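Local structure of CDA peptide synthetase I (Streptomyces coelicolor, 5DU9) at residues Pro114-Arg126 / Ser139-Tyr153. The protein is a nonribosomal peptide synthetase, represented here by its two-lobed condensation domain. The protein carries 1 engineered substitution. Sequence-based numbering, arbitrary orientation.
Sequences PEGEAQRWMDRDR and SHALFTLGGGRHLYY
Ala118 lays its CB over the centre of the Phe143 ring, 4.0 Å from the centroid, and Trp121 meets the far end of the same ring: Phe143 turns its edge toward the face of the five-membered ring of Trp121, planes at 77°, in an offset edge-to-face pair. One turn after Ala118, Met122 runs antiparallel to Tyr153, its CG over the ring face and SD 3.4 Å from Tyr153 CD1, a Met-aromatic contact; SD also touches Leu151 CD2. Asp125, its CG anti to the backbone N (chi1 -177°), reaches across to the strands and accepts two hydrogen bonds. Tyr153 OH donates to Asp125 OD2 (2.7 Å) on the anti side, tilted out of the carboxylate plane. Ser139 OG donates to Asp125 OD1 (2.8 Å) from above that plane. Arg33 adds a salt bridge to OD2. At the hairpin end a water bridges Glu115 OE2, Leu145 O and Arg149 NH2, while Pro114 CB packs on Leu145 CD2. The helix thus lies along the hairpin as the beta-alpha-beta crossover linking strand 103-107 to strand 138-146, parallel beside it. It exemplifies an apolar helix face packed on a sheet, with polar groups paired at the ends; two hydroxyl donors and the cation of Arg33 would probably stabilise Asp125's negative charge.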
loop_
_atom_site.group_PDB
_atom_site.type_symbol
_atom_site.label_atom_id
_atom_site.label_comp_id
_atom_site.label_asym_id
_atom_site.label_seq_id
_atom_site.Cartn_x
_atom_site.Cartn_y
_atom_site.Cartn_z
ATOM N N PRO A 114 -13.321 -22.655 2.020
ATOM C CA PRO A 114 -12.326 -22.309 0.999
ATOM C C PRO A 114 -11.664 -20.956 1.246
ATOM O O PRO A 114 -10.453 -20.823 1.077
ATOM C CB PRO A 114 -13.145 -22.283 -0.295
ATOM C CG PRO A 114 -14.319 -23.155 -0.023
ATOM C CD PRO A 114 -14.635 -22.957 1.427
ATOM N N GLU A 115 -12.453 -19.968 1.651
ATOM C CA GLU A 115 -11.933 -18.622 1.862
ATOM C C GLU A 115 -10.934 -18.598 3.017
ATOM O O GLU A 115 -9.868 -17.992 2.913
ATOM C CB GLU A 115 -13.075 -17.639 2.129
ATOM C CG GLU A 115 -13.969 -17.373 0.918
ATOM C CD GLU A 115 -14.884 -18.540 0.572
ATOM O OE1 GLU A 115 -15.137 -19.393 1.450
ATOM O OE2 GLU A 115 -15.353 -18.602 -0.584
ATOM N N GLY A 116 -11.277 -19.265 4.113
ATOM C CA GLY A 116 -10.402 -19.325 5.270
ATOM C C GLY A 116 -9.101 -20.052 4.981
ATOM O O GLY A 116 -8.028 -19.626 5.414
ATOM N N GLU A 117 -9.188 -21.153 4.246
ATOM C CA GLU A 117 -7.996 -21.914 3.884
ATOM C C GLU A 117 -7.075 -21.105 2.981
ATOM O O GLU A 117 -5.850 -21.192 3.092
ATOM C CB GLU A 117 -8.380 -23.222 3.191
ATOM C CG GLU A 117 -8.789 -24.317 4.143
ATOM C CD GLU A 117 -7.679 -24.694 5.105
ATOM O OE1 GLU A 117 -6.598 -25.107 4.634
ATOM O OE2 GLU A 117 -7.883 -24.564 6.330
ATOM N N ALA A 118 -7.666 -20.329 2.080
ATOM C CA ALA A 118 -6.893 -19.480 1.189
ATOM C C ALA A 118 -6.140 -18.419 1.986
ATOM O O ALA A 118 -4.970 -18.149 1.723
ATOM C CB ALA A 118 -7.798 -18.830 0.158
ATOM N N GLN A 119 -6.816 -17.824 2.966
ATOM C CA GLN A 119 -6.201 -16.799 3.802
ATOM C C GLN A 119 -5.034 -17.387 4.581
ATOM O O GLN A 119 -3.973 -16.773 4.686
ATOM C CB GLN A 119 -7.227 -16.193 4.766
ATOM C CG GLN A 119 -6.665 -15.085 5.664
ATOM C CD GLN A 119 -6.293 -13.827 4.891
ATOM O OE1 GLN A 119 -7.108 -13.275 4.153
ATOM N NE2 GLN A 119 -5.058 -13.372 5.061
ATOM N N ARG A 120 -5.239 -18.584 5.122
ATOM C CA ARG A 120 -4.199 -19.276 5.871
ATOM C C ARG A 120 -2.989 -19.547 4.979
ATOM O O ARG A 120 -1.846 -19.413 5.416
ATOM C CB ARG A 120 -4.740 -20.583 6.452
ATOM C CG ARG A 120 -3.720 -21.363 7.261
ATOM C CD ARG A 120 -4.349 -22.555 7.962
ATOM N NE ARG A 120 -3.335 -23.421 8.557
ATOM C CZ ARG A 120 -2.544 -24.232 7.860
ATOM N NH1 ARG A 120 -2.644 -24.289 6.538
ATOM N NH2 ARG A 120 -1.649 -24.984 8.484
ATOM N N TRP A 121 -3.243 -19.917 3.728
ATOM C CA TRP A 121 -2.166 -20.184 2.778
ATOM C C TRP A 121 -1.365 -18.919 2.495
ATOM O O TRP A 121 -0.131 -18.943 2.468
ATOM C CB TRP A 121 -2.723 -20.748 1.467
ATOM C CG TRP A 121 -1.679 -21.404 0.614
ATOM C CD1 TRP A 121 -1.422 -22.740 0.518
ATOM C CD2 TRP A 121 -0.745 -20.752 -0.257
ATOM N NE1 TRP A 121 -0.388 -22.962 -0.360
ATOM C CE2 TRP A 121 0.047 -21.759 -0.844
ATOM C CE3 TRP A 121 -0.500 -19.418 -0.592
ATOM C CZ2 TRP A 121 1.061 -21.471 -1.755
ATOM C CZ3 TRP A 121 0.511 -19.138 -1.491
ATOM C CH2 TRP A 121 1.278 -20.160 -2.061
ATOM N N MET A 122 -2.073 -17.814 2.278
ATOM C CA MET A 122 -1.428 -16.544 1.977
ATOM C C MET A 122 -0.622 -16.044 3.175
ATOM O O MET A 122 0.476 -15.514 3.013
ATOM C CB MET A 122 -2.470 -15.503 1.561
ATOM C CG MET A 122 -3.137 -15.809 0.226
ATOM S SD MET A 122 -4.275 -14.526 -0.336
ATOM C CE MET A 122 -5.633 -14.732 0.808
ATOM N N ASP A 123 -1.162 -16.220 4.375
ATOM C CA ASP A 123 -0.466 -15.805 5.590
ATOM C C ASP A 123 0.841 -16.575 5.769
ATOM O O ASP A 123 1.859 -16.008 6.160
ATOM C CB ASP A 123 -1.355 -16.008 6.817
ATOM C CG ASP A 123 -2.515 -15.036 6.869
ATOM O OD1 ASP A 123 -2.438 -13.977 6.214
ATOM O OD2 ASP A 123 -3.499 -15.328 7.578
ATOM N N ARG A 124 0.807 -17.869 5.481
ATOM C CA ARG A 124 1.997 -18.697 5.606
ATOM C C ARG A 124 3.014 -18.355 4.514
ATOM O O ARG A 124 4.219 -18.397 4.743
ATOM C CB ARG A 124 1.616 -20.175 5.558
ATOM C CG ARG A 124 0.818 -20.612 6.778
ATOM C CD ARG A 124 0.223 -21.999 6.615
ATOM N NE ARG A 124 1.242 -23.043 6.661
ATOM C CZ ARG A 124 1.700 -23.601 7.780
ATOM N NH1 ARG A 124 1.240 -23.217 8.965
ATOM N NH2 ARG A 124 2.628 -24.546 7.716
ATOM N N ASP A 125 2.530 -18.000 3.331
ATOM C CA ASP A 125 3.429 -17.585 2.263
ATOM C C ASP A 125 4.113 -16.273 2.632
ATOM O O ASP A 125 5.323 -16.122 2.458
ATOM C CB ASP A 125 2.679 -17.429 0.940
ATOM C CG ASP A 125 3.604 -17.065 -0.207
ATOM O OD1 ASP A 125 4.174 -17.989 -0.824
ATOM O OD2 ASP A 125 3.776 -15.858 -0.474
ATOM N N ARG A 126 3.326 -15.336 3.150
ATOM C CA ARG A 126 3.826 -14.014 3.516
ATOM C C ARG A 126 4.892 -14.101 4.606
ATOM O O ARG A 126 5.713 -13.198 4.752
ATOM C CB ARG A 126 2.656 -13.124 3.967
ATOM C CG ARG A 126 3.024 -11.962 4.882
ATOM C CD ARG A 126 1.871 -10.964 5.016
ATOM N NE ARG A 126 0.833 -11.392 5.961
ATOM C CZ ARG A 126 0.569 -10.807 7.131
ATOM N NH1 ARG A 126 1.255 -9.745 7.545
ATOM N NH2 ARG A 126 -0.401 -11.286 7.900
ATOM N N SER A 139 5.503 -14.254 -5.374
ATOM C CA SER A 139 4.867 -15.544 -5.180
ATOM C C SER A 139 3.439 -15.434 -5.697
ATOM O O SER A 139 2.725 -14.501 -5.338
ATOM C CB SER A 139 4.895 -15.937 -3.702
ATOM O OG SER A 139 4.290 -17.196 -3.482
ATOM N N HIS A 140 3.037 -16.380 -6.541
ATOM C CA HIS A 140 1.752 -16.305 -7.229
ATOM C C HIS A 140 0.952 -17.580 -7.038
ATOM O O HIS A 140 1.467 -18.682 -7.223
ATOM C CB HIS A 140 1.962 -16.052 -8.722
ATOM C CG HIS A 140 2.776 -14.833 -9.018
ATOM N ND1 HIS A 140 2.224 -13.677 -9.530
ATOM C CD2 HIS A 140 4.099 -14.585 -8.872
ATOM C CE1 HIS A 140 3.174 -12.773 -9.689
ATOM N NE2 HIS A 140 4.320 -13.298 -9.295
ATOM N N ALA A 141 -0.315 -17.423 -6.671
ATOM C CA ALA A 141 -1.206 -18.568 -6.539
ATOM C C ALA A 141 -2.613 -18.234 -7.006
ATOM O O ALA A 141 -3.143 -17.166 -6.705
ATOM C CB ALA A 141 -1.235 -19.053 -5.097
ATOM N N LEU A 142 -3.197 -19.163 -7.755
ATOM C CA LEU A 142 -4.598 -19.096 -8.135
ATOM C C LEU A 142 -5.363 -20.107 -7.299
ATOM O O LEU A 142 -5.078 -21.301 -7.355
ATOM C CB LEU A 142 -4.781 -19.389 -9.627
ATOM C CG LEU A 142 -6.227 -19.390 -10.132
ATOM C CD1 LEU A 142 -6.806 -17.980 -10.111
ATOM C CD2 LEU A 142 -6.315 -19.994 -11.523
ATOM N N PHE A 143 -6.311 -19.622 -6.506
ATOM C CA PHE A 143 -7.179 -20.496 -5.729
ATOM C C PHE A 143 -8.508 -20.694 -6.443
ATOM O O PHE A 143 -9.084 -19.737 -6.957
ATOM C CB PHE A 143 -7.431 -19.920 -4.336
ATOM C CG PHE A 143 -6.197 -19.783 -3.496
ATOM C CD1 PHE A 143 -5.792 -20.815 -2.665
ATOM C CD2 PHE A 143 -5.448 -18.617 -3.525
ATOM C CE1 PHE A 143 -4.660 -20.688 -1.886
ATOM C CE2 PHE A 143 -4.315 -18.489 -2.745
ATOM C CZ PHE A 143 -3.924 -19.525 -1.924
ATOM N N THR A 144 -8.979 -21.936 -6.482
ATOM C CA THR A 144 -10.355 -22.231 -6.867
ATOM C C THR A 144 -11.161 -22.384 -5.581
ATOM O O THR A 144 -10.793 -23.171 -4.709
ATOM C CB THR A 144 -10.457 -23.507 -7.722
ATOM O OG1 THR A 144 -9.654 -23.365 -8.900
ATOM C CG2 THR A 144 -11.904 -23.774 -8.127
ATOM N N LEU A 145 -12.254 -21.633 -5.461
ATOM C CA LEU A 145 -13.003 -21.569 -4.204
ATOM C C LEU A 145 -14.362 -22.259 -4.225
ATOM O O LEU A 145 -15.045 -22.314 -3.201
ATOM C CB LEU A 145 -13.213 -20.111 -3.806
ATOM C CG LEU A 145 -11.954 -19.269 -3.614
ATOM C CD1 LEU A 145 -12.342 -17.874 -3.152
ATOM C CD2 LEU A 145 -10.996 -19.918 -2.627
ATOM N N GLY A 146 -14.764 -22.774 -5.378
ATOM C CA GLY A 146 -16.093 -23.348 -5.503
ATOM C C GLY A 146 -17.097 -22.284 -5.904
ATOM O O GLY A 146 -16.880 -21.093 -5.670
ATOM N N GLY A 147 -18.202 -22.709 -6.508
ATOM C CA GLY A 147 -19.146 -21.777 -7.093
ATOM C C GLY A 147 -18.542 -21.088 -8.303
ATOM O O GLY A 147 -19.085 -20.106 -8.805
ATOM N N GLY A 148 -17.409 -21.609 -8.770
ATOM C CA GLY A 148 -16.707 -21.036 -9.902
ATOM C C GLY A 148 -15.838 -19.850 -9.523
ATOM O O GLY A 148 -15.110 -19.321 -10.361
ATOM N N ARG A 149 -15.908 -19.432 -8.262
ATOM C CA ARG A 149 -15.158 -18.266 -7.806
ATOM C C ARG A 149 -13.677 -18.589 -7.675
ATOM O O ARG A 149 -13.301 -19.728 -7.383
ATOM C CB ARG A 149 -15.700 -17.760 -6.468
ATOM C CG ARG A 149 -17.116 -17.216 -6.538
ATOM C CD ARG A 149 -17.582 -16.701 -5.186
ATOM N NE ARG A 149 -17.667 -17.762 -4.184
ATOM C CZ ARG A 149 -18.714 -18.566 -4.020
ATOM N NH1 ARG A 149 -19.784 -18.446 -4.797
ATOM N NH2 ARG A 149 -18.690 -19.498 -3.080
ATOM N N HIS A 150 -12.842 -17.577 -7.893
ATOM C CA HIS A 150 -11.400 -17.732 -7.776
ATOM C C HIS A 150 -10.781 -16.632 -6.930
ATOM O O HIS A 150 -11.410 -15.612 -6.644
ATOM C CB HIS A 150 -10.745 -17.743 -9.159
ATOM C CG HIS A 150 -10.875 -19.051 -9.877
ATOM N ND1 HIS A 150 -12.061 -19.483 -10.430
ATOM C CD2 HIS A 150 -9.967 -20.022 -10.125
ATOM C CE1 HIS A 150 -11.877 -20.664 -10.990
ATOM N NE2 HIS A 150 -10.615 -21.014 -10.824
ATOM N N LEU A 151 -9.537 -16.861 -6.532
ATOM C CA LEU A 151 -8.755 -15.859 -5.830
ATOM C C LEU A 151 -7.338 -15.909 -6.370
ATOM O O LEU A 151 -6.719 -16.972 -6.382
ATOM C CB LEU A 151 -8.778 -16.109 -4.317
ATOM C CG LEU A 151 -8.184 -15.027 -3.413
ATOM C CD1 LEU A 151 -8.859 -15.056 -2.052
ATOM C CD2 LEU A 151 -6.679 -15.205 -3.252
ATOM N N TYR A 152 -6.840 -14.769 -6.840
ATOM C CA TYR A 152 -5.458 -14.668 -7.296
ATOM C C TYR A 152 -4.638 -13.944 -6.246
ATOM O O TYR A 152 -4.906 -12.783 -5.953
ATOM C CB TYR A 152 -5.357 -13.925 -8.632
ATOM C CG TYR A 152 -3.972 -13.997 -9.238
ATOM C CD1 TYR A 152 -2.922 -13.241 -8.727
ATOM C CD2 TYR A 152 -3.709 -14.838 -10.311
ATOM C CE1 TYR A 152 -1.652 -13.319 -9.271
ATOM C CE2 TYR A 152 -2.447 -14.916 -10.863
ATOM C CZ TYR A 152 -1.423 -14.156 -10.338
ATOM O OH TYR A 152 -0.164 -14.240 -10.884
ATOM N N TYR A 153 -3.637 -14.630 -5.699
ATOM C CA TYR A 153 -2.751 -14.053 -4.693
ATOM C C TYR A 153 -1.441 -13.589 -5.302
ATOM O O TYR A 153 -0.754 -14.346 -5.983
ATOM C CB TYR A 153 -2.470 -15.071 -3.587
ATOM C CG TYR A 153 -1.294 -14.730 -2.685
ATOM C CD1 TYR A 153 -1.359 -13.674 -1.784
ATOM C CD2 TYR A 153 -0.132 -15.489 -2.716
ATOM C CE1 TYR A 153 -0.293 -13.374 -0.953
ATOM C CE2 TYR A 153 0.939 -15.197 -1.887
ATOM C CZ TYR A 153 0.851 -14.144 -1.004
ATOM O OH TYR A 153 1.921 -13.863 -0.178
HETATM O O HOH W 1 -16.421 -20.691 -1.785
#